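Local atomic coordinates of GH127 beta-L-arabinofuranoside (Geobacillus stearothermophilus, PDB entry 4QK0), a protein that probably hydrolyses terminal beta-L-arabinofuranosyl linkages as a family 127 glycoside hydrolase, releasing L-arabinose. Residues A[132-135]-A[136-139]; A[252-256]-A[257-261]; A[294-297]-A[298-302]; A[344-347]-A[348-351]. One frame throughout, in Å; residues are numbered along the deposited sequence. Where two conformers were deposited one is given.

Contact 1: residues A[132-135]-A[136-139]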
loop_
_atom_site.group_PDB
_atom_site.type_symbol
_atom_site.label_atom_id
_atom_site.label_comp_id
_atom_site.label_asym_id
_atom_site.label_seq_id
_atom_site.Cartn_x
_atom_site.Cartn_y
_atom_site.Cartn_z
ATOM N N TRP A 132 -21.087 -29.789 -9.056
ATOM C CA TRP A 132 -19.734 -30.315 -9.101
ATOM C C TRP A 132 -18.900 -29.945 -10.331
ATOM O O TRP A 132 -17.940 -30.626 -10.631
ATOM C CB TRP A 132 -19.765 -31.853 -8.991
ATOM C CG TRP A 132 -20.608 -32.479 -7.870
ATOM C CD1 TRP A 132 -21.473 -33.527 -8.002
ATOM C CD2 TRP A 132 -20.594 -32.138 -6.472
ATOM N NE1 TRP A 132 -22.012 -33.872 -6.755
ATOM C CE2 TRP A 132 -21.472 -33.039 -5.805
ATOM C CE3 TRP A 132 -19.929 -31.168 -5.714
ATOM C CZ2 TRP A 132 -21.685 -32.988 -4.425
ATOM C CZ3 TRP A 132 -20.151 -31.111 -4.332
ATOM C CH2 TRP A 132 -21.036 -32.009 -3.704
HETATM N N MSE A 133 -19.238 -28.891 -11.036
HETATM C CA MSE A 133 -18.463 -28.494 -12.213
HETATM C C MSE A 133 -17.530 -27.317 -11.936
HETATM O O MSE A 133 -16.694 -26.976 -12.755
HETATM C CB MSE A 133 -19.398 -28.181 -13.393
HETATM C CG MSE A 133 -20.217 -29.397 -13.857
HETATM SE SE MSE A 133 -19.148 -30.888 -14.599
HETATM C CE MSE A 133 -19.387 -32.358 -13.325
ATOM N N ASN A 134 -17.670 -26.670 -10.779
ATOM C CA ASN A 134 -16.787 -25.573 -10.386
ATOM C C ASN A 134 -16.527 -25.547 -8.893
ATOM O O ASN A 134 -16.986 -24.683 -8.133
ATOM C CB ASN A 134 -17.297 -24.201 -10.864
ATOM C CG ASN A 134 -16.208 -23.131 -10.767
ATOM O OD1 ASN A 134 -15.198 -23.293 -10.067
ATOM N ND2 ASN A 134 -16.411 -22.036 -11.473
ATOM N N LEU A 135 -15.711 -26.510 -8.495
ATOM C CA LEU A 135 -15.243 -26.629 -7.110
ATOM C C LEU A 135 -14.257 -25.546 -6.765
ATOM O O LEU A 135 -14.108 -25.197 -5.598
ATOM C CB LEU A 135 -14.586 -28.016 -6.897
ATOM C CG LEU A 135 -15.519 -29.222 -6.599
ATOM C CD1 LEU A 135 -16.167 -29.034 -5.253
ATOM C CD2 LEU A 135 -16.592 -29.399 -7.668
ATOM N N ARG A 136 -13.542 -25.047 -7.755
ATOM C CA ARG A 136 -12.540 -23.990 -7.507
ATOM C C ARG A 136 -13.210 -22.750 -6.909
ATOM O O ARG A 136 -12.684 -22.170 -5.983
ATOM C CB ARG A 136 -11.831 -23.589 -8.795
ATOM C CG ARG A 136 -10.624 -22.704 -8.539
ATOM C CD ARG A 136 -10.106 -22.069 -9.826
ATOM N NE ARG A 136 -11.103 -21.200 -10.388
ATOM C CZ ARG A 136 -11.112 -20.755 -11.639
ATOM N NH1 ARG A 136 -10.153 -21.112 -12.469
ATOM N NH2 ARG A 136 -12.125 -19.971 -12.068
ATOM N N ASP A 137 -14.399 -22.411 -7.404
ATOM C CA ASP A 137 -15.051 -21.163 -7.026
ATOM C C ASP A 137 -16.358 -21.288 -6.287
ATOM O O ASP A 137 -16.670 -20.400 -5.506
ATOM C CB ASP A 137 -15.378 -20.316 -8.284
ATOM C CG ASP A 137 -14.141 -19.996 -9.119
ATOM O OD1 ASP A 137 -13.019 -19.933 -8.562
ATOM O OD2 ASP A 137 -14.313 -19.822 -10.334
ATOM N N ASN A 138 -17.159 -22.324 -6.541
ATOM C CA ASN A 138 -18.545 -22.261 -6.052
ATOM C C ASN A 138 -18.877 -22.902 -4.686
ATOM O O ASN A 138 -20.050 -22.961 -4.324
ATOM C CB ASN A 138 -19.483 -22.694 -7.123
ATOM C CG ASN A 138 -19.482 -21.742 -8.300
ATOM O OD1 ASN A 138 -18.869 -20.696 -8.264
ATOM N ND2 ASN A 138 -20.164 -22.112 -9.338
ATOM N N HIS A 139 -17.869 -23.280 -3.896
ATOM C CA HIS A 139 -18.024 -23.477 -2.437
ATOM C C HIS A 139 -19.016 -24.579 -1.980
ATOM O O HIS A 139 -19.476 -24.570 -0.859
ATOM C CB HIS A 139 -18.452 -22.169 -1.786
ATOM C CG HIS A 139 -17.382 -21.142 -1.705
ATOM N ND1 HIS A 139 -16.815 -20.577 -2.828
ATOM C CD2 HIS A 139 -16.858 -20.486 -0.644
ATOM C CE1 HIS A 139 -15.970 -19.626 -2.456
ATOM N NE2 HIS A 139 -15.949 -19.587 -1.134
HETATM O O HOH W 1 -15.046 -23.082 -3.988
#
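N134 and D137 hold each other by two bonds round a tight turn. The backbone N of D137 donates to N134 OD1 at 2.9 Å, approaching from well above the amide carbonyl plane rather than along a lone pair. In return N134 ND2 reaches D137 OD2 at 3.3 Å, with the carboxylate oxygen close to the amide plane of the donor while the N-H arrives above the plane of the acceptor. The two flat groups therefore meet skewed, their planes 53° apart. A chi1 of -165° sets the amide of N134 beside the carbonyl carbon, where OD1 can take the N-H of D137 and ND2 can reach its carboxylate. The main chain closes the same loop: N138 N donates to N134 O at 2.9 Å, an i to i+4 bond that makes this a single alpha-turn.

D137 is in turn positioned by its neighbour R136, which grips the carboxylate side-on with NE on OD1 (2.9 Å) and NH2 on OD2 (2.8 Å). The two donors on OD2, N134 ND2 and R136 NH2, together with NE on OD1, fix the rotation of the carboxylate. Farther along, H139 ND1 donates to D137 O at 2.7 Å with the oxygen in the ring plane. A water lies between L135 O and H139 N, accepting from the latter and probably donating to the former.

R136 NH1 has a second anion, E237, and N138 ND2 bonds Y123. The turn leans on helix 227-234 through L135 and R136, and it delivers the chain to helix 140-158, for which H139 is the N-cap.

Contact 2: residues A[252-256]-A[257-261]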
loop_
_atom_site.group_PDB
_atom_site.type_symbol
_atom_site.label_atom_id
_atom_site.label_comp_id
_atom_site.label_asym_id
_atom_site.label_seq_id
_atom_site.Cartn_x
_atom_site.Cartn_y
_atom_site.Cartn_z
ATOM N N ALA A 252 -3.272 -24.997 -3.274
ATOM C CA ALA A 252 -3.382 -26.137 -4.117
ATOM C C ALA A 252 -2.285 -26.138 -5.170
ATOM O O ALA A 252 -2.448 -26.740 -6.227
ATOM C CB ALA A 252 -4.737 -26.157 -4.781
ATOM N N HIS A 253 -1.148 -25.497 -4.877
ATOM C CA HIS A 253 -0.017 -25.367 -5.818
ATOM C C HIS A 253 0.890 -26.609 -5.779
ATOM O O HIS A 253 1.446 -27.018 -6.797
ATOM C CB HIS A 253 0.801 -24.098 -5.544
ATOM C CG HIS A 253 1.219 -23.945 -4.120
ATOM N ND1 HIS A 253 0.315 -23.936 -3.081
ATOM C CD2 HIS A 253 2.434 -23.710 -3.560
ATOM C CE1 HIS A 253 0.961 -23.767 -1.937
ATOM N NE2 HIS A 253 2.250 -23.634 -2.201
ATOM N N ILE A 254 1.001 -27.212 -4.610
ATOM C CA ILE A 254 1.791 -28.416 -4.386
ATOM C C ILE A 254 1.169 -29.183 -3.223
ATOM O O ILE A 254 0.405 -28.631 -2.465
ATOM C CB ILE A 254 3.260 -28.083 -3.989
ATOM C CG1 ILE A 254 3.300 -27.286 -2.669
ATOM C CG2 ILE A 254 3.968 -27.342 -5.099
ATOM C CD1 ILE A 254 4.667 -26.684 -2.340
ATOM N N PRO A 255 1.546 -30.448 -3.048
ATOM C CA PRO A 255 0.916 -31.204 -2.012
ATOM C C PRO A 255 1.201 -30.644 -0.639
ATOM O O PRO A 255 2.249 -30.049 -0.418
ATOM C CB PRO A 255 1.501 -32.625 -2.213
ATOM C CG PRO A 255 1.834 -32.697 -3.686
ATOM C CD PRO A 255 2.338 -31.294 -3.973
ATOM N N VAL A 256 0.288 -30.880 0.298
ATOM C CA VAL A 256 0.364 -30.182 1.562
ATOM C C VAL A 256 1.647 -30.466 2.338
ATOM O O VAL A 256 2.170 -29.549 2.954
ATOM C CB VAL A 256 -0.827 -30.419 2.473
ATOM C CG1 VAL A 256 -2.098 -29.977 1.760
ATOM C CG2 VAL A 256 -0.919 -31.871 2.901
ATOM N N ARG A 257 2.179 -31.691 2.243
ATOM C CA ARG A 257 3.409 -32.032 2.940
ATOM C C ARG A 257 4.626 -31.316 2.356
ATOM O O ARG A 257 5.619 -31.196 3.030
ATOM C CB ARG A 257 3.655 -33.563 2.995
ATOM C CG ARG A 257 2.631 -34.332 3.819
ATOM C CD ARG A 257 2.650 -35.823 3.528
ATOM N NE ARG A 257 1.602 -36.567 4.242
ATOM C CZ ARG A 257 0.352 -36.654 3.839
ATOM N NH1 ARG A 257 -0.061 -35.973 2.767
ATOM N NH2 ARG A 257 -0.534 -37.366 4.531
ATOM N N GLU A 258 4.548 -30.804 1.145
ATOM C CA GLU A 258 5.661 -30.030 0.614
ATOM C C GLU A 258 5.515 -28.509 0.865
ATOM O O GLU A 258 6.392 -27.745 0.491
ATOM C CB GLU A 258 5.764 -30.271 -0.877
ATOM C CG GLU A 258 6.049 -31.728 -1.159
ATOM C CD GLU A 258 5.890 -32.114 -2.629
ATOM O OE1 GLU A 258 5.446 -33.262 -2.844
ATOM O OE2 GLU A 258 6.190 -31.317 -3.565
ATOM N N GLN A 259 4.401 -28.081 1.461
ATOM C CA GLN A 259 4.187 -26.668 1.818
ATOM C C GLN A 259 4.928 -26.344 3.106
ATOM O O GLN A 259 4.580 -26.818 4.206
ATOM C CB GLN A 259 2.675 -26.338 1.911
ATOM C CG GLN A 259 2.011 -26.447 0.567
ATOM C CD GLN A 259 0.540 -26.068 0.579
ATOM O OE1 GLN A 259 0.095 -25.211 1.373
ATOM N NE2 GLN A 259 -0.242 -26.730 -0.279
ATOM N N LYS A 260 5.973 -25.537 2.963
ATOM C CA LYS A 260 6.782 -25.131 4.090
ATOM C C LYS A 260 6.586 -23.684 4.517
ATOM O O LYS A 260 7.069 -23.297 5.589
ATOM C CB LYS A 260 8.253 -25.370 3.758
ATOM C CG LYS A 260 8.563 -26.846 3.545
ATOM C CD LYS A 260 10.050 -27.099 3.349
ATOM C CE LYS A 260 10.297 -28.462 2.710
ATOM N NZ LYS A 260 9.453 -29.527 3.329
ATOM N N GLN A 261 5.899 -22.908 3.673
ATOM C CA GLN A 261 5.450 -21.552 4.013
ATOM C C GLN A 261 3.977 -21.415 3.845
ATOM O O GLN A 261 3.384 -21.967 2.919
ATOM C CB GLN A 261 6.075 -20.469 3.109
ATOM C CG GLN A 261 7.553 -20.234 3.341
ATOM C CD GLN A 261 8.372 -21.267 2.611
ATOM O OE1 GLN A 261 8.002 -21.688 1.525
ATOM N NE2 GLN A 261 9.489 -21.665 3.192
HETATM O O HOH W 2 3.817 -23.248 0.533
#
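Q259 folds its amide back over the chain that precedes it, and its NE2 donates to I254 O at 3.0 Å. The bond is nearly straight (161°) and leaves within the amide plane of Q259; the same nitrogen also serves Q251 O, so one NH2 ties two backbone carbonyls. Two further bonds are purely main-chain and of the i to i+3 kind: E258 N to P255 O at 2.9 Å and Q259 N to V256 O at 3.1 Å. A water bridges H253 NE2, which it meets at the ring edge, and Q261 O.

Van der Waals contacts fill in around the amide. CE1 of H253 lies 3.4 Å from CD of Q259, imidazole and amide being 42° apart, and CG1 of I254 packs against CG of Q259 at 3.6 Å. The chain of Q259 is extended beyond CG (chi2 -177°), which lets it span from the turn to these residues. E258 runs alongside P255, its OE1 3.8 Å from CG of the proline ring. A leucine in place of Q259 would probably leave I254 O and Q251 O without their shared donor and free the loop before the turn to shift.

Farther out, R257 forms salt bridges with D285 and D219. V256 makes apolar packing on helix 266-283. The successive i to i+3 bonds mark a short 3-10 turn, here in the loop between helix 227-234 and strand 264-265 of the catalytic (alpha/alpha)6 barrel.

Contact 3: residues A[294-297]-A[298-302]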
loop_
_atom_site.group_PDB
_atom_site.type_symbol
_atom_site.label_atom_id
_atom_site.label_comp_id
_atom_site.label_asym_id
_atom_site.label_seq_id
_atom_site.Cartn_x
_atom_site.Cartn_y
_atom_site.Cartn_z
ATOM N N THR A 294 5.965 -27.299 10.890
ATOM C CA THR A 294 6.756 -26.414 10.071
ATOM C C THR A 294 5.883 -25.209 9.681
ATOM O O THR A 294 6.336 -24.090 9.747
ATOM C CB THR A 294 7.232 -27.155 8.819
ATOM O OG1 THR A 294 8.136 -28.172 9.250
ATOM C CG2 THR A 294 7.957 -26.246 7.841
ATOM N N LEU A 295 4.630 -25.470 9.342
ATOM C CA LEU A 295 3.729 -24.400 8.980
ATOM C C LEU A 295 3.362 -23.547 10.173
ATOM O O LEU A 295 3.302 -22.337 10.051
ATOM C CB LEU A 295 2.502 -24.941 8.297
ATOM C CG LEU A 295 2.824 -25.466 6.890
ATOM C CD1 LEU A 295 1.779 -26.449 6.419
ATOM C CD2 LEU A 295 2.901 -24.337 5.891
ATOM N N TRP A 296 3.179 -24.168 11.335
ATOM C CA TRP A 296 2.927 -23.448 12.551
ATOM C C TRP A 296 4.017 -22.463 12.862
ATOM O O TRP A 296 3.758 -21.325 13.256
ATOM C CB TRP A 296 2.826 -24.407 13.738
ATOM C CG TRP A 296 2.763 -23.691 15.021
ATOM C CD1 TRP A 296 3.761 -23.452 15.872
ATOM C CD2 TRP A 296 1.613 -23.070 15.562
ATOM N NE1 TRP A 296 3.315 -22.722 16.929
ATOM C CE2 TRP A 296 1.991 -22.485 16.761
ATOM C CE3 TRP A 296 0.292 -23.000 15.157
ATOM C CZ2 TRP A 296 1.119 -21.838 17.570
ATOM C CZ3 TRP A 296 -0.583 -22.343 15.915
ATOM C CH2 TRP A 296 -0.174 -21.741 17.133
ATOM N N GLU A 297 5.239 -22.926 12.826
ATOM C CA GLU A 297 6.377 -22.058 13.076
ATOM C C GLU A 297 6.437 -20.928 12.044
ATOM O O GLU A 297 6.719 -19.801 12.398
ATOM C CB GLU A 297 7.684 -22.863 13.030
ATOM C CG GLU A 297 7.794 -23.845 14.217
ATOM C CD GLU A 297 8.003 -23.153 15.574
ATOM O OE1 GLU A 297 9.055 -22.475 15.730
ATOM O OE2 GLU A 297 7.135 -23.250 16.492
ATOM N N ASN A 298 6.170 -21.226 10.769
ATOM C CA ASN A 298 6.232 -20.199 9.781
ATOM C C ASN A 298 5.146 -19.124 10.042
ATOM O O ASN A 298 5.422 -17.921 9.998
ATOM C CB ASN A 298 6.061 -20.746 8.409
ATOM C CG ASN A 298 6.255 -19.659 7.338
ATOM O OD1 ASN A 298 5.340 -19.311 6.588
ATOM N ND2 ASN A 298 7.491 -19.173 7.226
ATOM N N VAL A 299 3.912 -19.550 10.298
ATOM C CA VAL A 299 2.819 -18.589 10.495
ATOM C C VAL A 299 3.089 -17.754 11.747
ATOM O O VAL A 299 3.048 -16.537 11.682
ATOM C CB VAL A 299 1.456 -19.278 10.634
ATOM C CG1 VAL A 299 0.431 -18.295 11.103
ATOM C CG2 VAL A 299 1.044 -19.847 9.324
ATOM N N THR A 300 3.413 -18.406 12.854
ATOM C CA THR A 300 3.358 -17.760 14.134
ATOM C C THR A 300 4.671 -17.091 14.483
ATOM O O THR A 300 4.686 -16.255 15.359
ATOM C CB THR A 300 2.979 -18.727 15.297
ATOM O OG1 THR A 300 3.980 -19.735 15.453
ATOM C CG2 THR A 300 1.682 -19.349 15.029
ATOM N N LYS A 301 5.760 -17.490 13.861
ATOM C CA LYS A 301 7.013 -16.821 14.094
ATOM C C LYS A 301 7.468 -15.885 12.940
ATOM O O LYS A 301 8.501 -15.233 13.046
ATOM C CB LYS A 301 8.096 -17.833 14.383
ATOM C CG LYS A 301 7.761 -18.507 15.724
ATOM C CD LYS A 301 8.903 -18.930 16.648
ATOM C CE LYS A 301 8.326 -19.568 17.926
ATOM N NZ LYS A 301 7.596 -20.846 17.628
ATOM N N ARG A 302 6.763 -15.898 11.820
ATOM C CA ARG A 302 7.165 -15.043 10.705
ATOM C C ARG A 302 6.061 -14.301 10.054
ATOM O O ARG A 302 6.363 -13.332 9.417
ATOM C CB ARG A 302 7.943 -15.846 9.675
ATOM C CG ARG A 302 9.131 -16.493 10.318
ATOM C CD ARG A 302 10.103 -16.991 9.331
ATOM N NE ARG A 302 11.361 -17.354 9.968
ATOM C CZ ARG A 302 12.473 -17.606 9.282
ATOM N NH1 ARG A 302 12.479 -17.495 7.954
ATOM N NH2 ARG A 302 13.586 -17.935 9.920
HETATM O O HOH W 3 4.991 -20.499 17.850
#
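E297 and K301 form an i to i+4 salt bridge along helix 286-302, with K301 NZ 2.7 Å from E297 OE2. The two chains lie side by side, E297 bending at chi2 (-70°) to bring its carboxylate level with the ammonium; NZ also makes a weak bond to OE1. K355 is a second cation on OE2, and K301 packs against D610 of the second subunit.

One residue back along the helix, W296 and T300 form a second i to i+4 pair. W296 O accepts from T300 OG1 at 2.7 Å and T300 N at 3.0 Å, on opposite faces of the carbonyl plane. A chi1 of 63° turns OG1 back toward this oxygen. A water links the two pairs, donating to T300 OG1 and accepting from K301 NZ and, weakly, W296 NE1.

The indole lies against T344 and M347 of helix 334-350 and K355 and V359 of helix 354-365, meets W343 and Y356 edge-to-face, and has the T300 methyl over one face. An alanine in place of W296 would probably open a gap against those helices and leave the methyl without its ring. This CH-pi contact puts T300 CG2 3.5 Å from the centroid of the W296 six-membered ring, 7° off its normal.

Contact 4: residues A[344-347]-A[348-351]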
loop_
_atom_site.group_PDB
_atom_site.type_symbol
_atom_site.label_atom_id
_atom_site.label_comp_id
_atom_site.label_asym_id
_atom_site.label_seq_id
_atom_site.Cartn_x
_atom_site.Cartn_y
_atom_site.Cartn_z
ATOM N N THR A 344 -5.162 -23.753 16.611
ATOM C CA THR A 344 -4.411 -23.964 17.830
ATOM C C THR A 344 -4.993 -25.121 18.643
ATOM O O THR A 344 -4.282 -25.878 19.287
ATOM C CB THR A 344 -4.370 -22.715 18.738
ATOM O OG1 THR A 344 -5.709 -22.309 19.068
ATOM C CG2 THR A 344 -3.668 -21.556 18.025
ATOM N N ARG A 345 -6.296 -25.226 18.656
ATOM C CA ARG A 345 -6.923 -26.277 19.396
ATOM C C ARG A 345 -6.510 -27.662 18.874
ATOM O O ARG A 345 -6.300 -28.534 19.659
ATOM C CB ARG A 345 -8.432 -26.111 19.376
ATOM C CG ARG A 345 -9.135 -26.895 20.475
ATOM C CD ARG A 345 -10.616 -26.803 20.231
ATOM N NE ARG A 345 -11.391 -27.756 20.994
ATOM C CZ ARG A 345 -12.704 -27.905 20.861
ATOM N NH1 ARG A 345 -13.395 -27.154 20.002
ATOM N NH2 ARG A 345 -13.335 -28.805 21.593
ATOM N N ARG A 346 -6.446 -27.859 17.560
ATOM C CA ARG A 346 -5.978 -29.107 17.007
ATOM C C ARG A 346 -4.496 -29.307 17.235
ATOM O O ARG A 346 -4.034 -30.456 17.370
ATOM C CB ARG A 346 -6.258 -29.200 15.516
ATOM C CG ARG A 346 -7.734 -29.259 15.187
ATOM C CD ARG A 346 -8.399 -30.483 15.784
ATOM N NE ARG A 346 -9.691 -30.783 15.187
ATOM C CZ ARG A 346 -10.452 -31.830 15.511
ATOM N NH1 ARG A 346 -10.040 -32.686 16.430
ATOM N NH2 ARG A 346 -11.653 -32.016 14.930
HETATM N N MSE A 347 -3.719 -28.219 17.219
HETATM C CA MSE A 347 -2.271 -28.375 17.464
HETATM C C MSE A 347 -2.108 -28.890 18.870
HETATM O O MSE A 347 -1.250 -29.700 19.128
HETATM C CB MSE A 347 -1.453 -27.114 17.309
HETATM C CG MSE A 347 -1.375 -26.574 15.877
HETATM SE SE MSE A 347 -0.524 -27.806 14.631
HETATM C CE MSE A 347 1.339 -27.726 15.251
ATOM N N LEU A 348 -2.889 -28.393 19.798
ATOM C CA LEU A 348 -2.821 -28.853 21.169
ATOM C C LEU A 348 -3.124 -30.351 21.302
ATOM O O LEU A 348 -2.572 -31.001 22.143
ATOM C CB LEU A 348 -3.797 -28.089 22.041
ATOM C CG LEU A 348 -3.269 -26.707 22.410
ATOM C CD1 LEU A 348 -4.366 -25.883 23.067
ATOM C CD2 LEU A 348 -2.047 -26.827 23.306
ATOM N N GLU A 349 -4.014 -30.875 20.471
ATOM C CA GLU A 349 -4.325 -32.309 20.481
ATOM C C GLU A 349 -3.200 -33.106 19.853
ATOM O O GLU A 349 -3.019 -34.266 20.137
ATOM C CB GLU A 349 -5.662 -32.560 19.789
ATOM C CG GLU A 349 -6.821 -31.978 20.624
ATOM C CD GLU A 349 -8.167 -31.902 19.884
ATOM O OE1 GLU A 349 -8.247 -32.408 18.732
ATOM O OE2 GLU A 349 -9.130 -31.310 20.440
ATOM N N LEU A 350 -2.388 -32.454 19.049
ATOM C CA LEU A 350 -1.262 -33.110 18.425
ATOM C C LEU A 350 -0.009 -33.135 19.291
ATOM O O LEU A 350 0.808 -34.046 19.206
ATOM C CB LEU A 350 -0.970 -32.363 17.151
ATOM C CG LEU A 350 0.050 -32.871 16.165
ATOM C CD1 LEU A 350 -0.320 -34.278 15.707
ATOM C CD2 LEU A 350 0.086 -31.910 14.977
ATOM N N GLU A 351 0.136 -32.128 20.136
ATOM C CA GLU A 351 1.270 -31.999 21.002
ATOM C C GLU A 351 0.914 -30.915 22.059
ATOM O O GLU A 351 0.531 -29.770 21.733
ATOM C CB GLU A 351 2.462 -31.628 20.164
ATOM C CG GLU A 351 3.790 -31.508 20.902
ATOM C CD GLU A 351 4.770 -30.614 20.154
ATOM O OE1 GLU A 351 4.552 -30.350 18.940
ATOM O OE2 GLU A 351 5.736 -30.120 20.780
#
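M347 O is gripped by two backbone amides at the C-terminal end of helix 334-350: E351 N at 3.0 Å and L350 N, likewise at 3.0 Å. The first is an i to i+4 bond that runs almost straight out from the carbonyl. The second is an i to i+3 bond whose donor sits far above the carbonyl plane, 69° out of it. Such a shared acceptor accompanies the tightening of the last turn, and E351 is the residue at which the chain leaves helical geometry. Just before it, R346 O receives only weak bonds from E349 N and L350 N, whereas the upstream L348 N to T344 O bond is regular at 2.9 Å.

On one flank of this turn R346 and E349 form an i to i+3 salt bridge. NH1 of R346 donates to OE1 of E349 at 2.9 Å, using the syn lone pair of the oxygen, which lies at the guanidinium edge. The planes of the two groups stand almost perpendicular (87°). The chain of R346, bent at chi2 (-62°), leads out from the helix, and the extended E349 reaches back to meet it; NH1 has a second anion in E203. R345, the other nearby arginine, reaches Y427 in a cation-pi contact; its charge faces OE2 of E349 without an N-H aimed at it.

T344, M347 and L348 turn to the interior, where helices 286-302 and 354-365 cover them, while E351 is anchored by K511. M347, a selenomethionine, lies alongside L350 and points the same way, its SE 4.2 Å from CD2 of the leucine.

All four contacts are local, within the GH127 catalytic domain, and three of them form a chain of touching neighbours. Contact 2 abuts contact 3, where CA of Q261 lies 3.4 Å from OD1 of N298 and the O of Q259 sits 3.4 Å from CD2 of L295. Contact 3 in turn meets contact 4 between helices 286-302 and 334-350, with CH2 of W296 3.6 Å from CG2 of T344. Centres are about 14 Å apart in both pairs. Contact 1 stands apart: its nearest atoms are about 8 Å from contact 2 and about 20 Å from contact 3. Along the sequence the four follow in series, two in loops and two on helices.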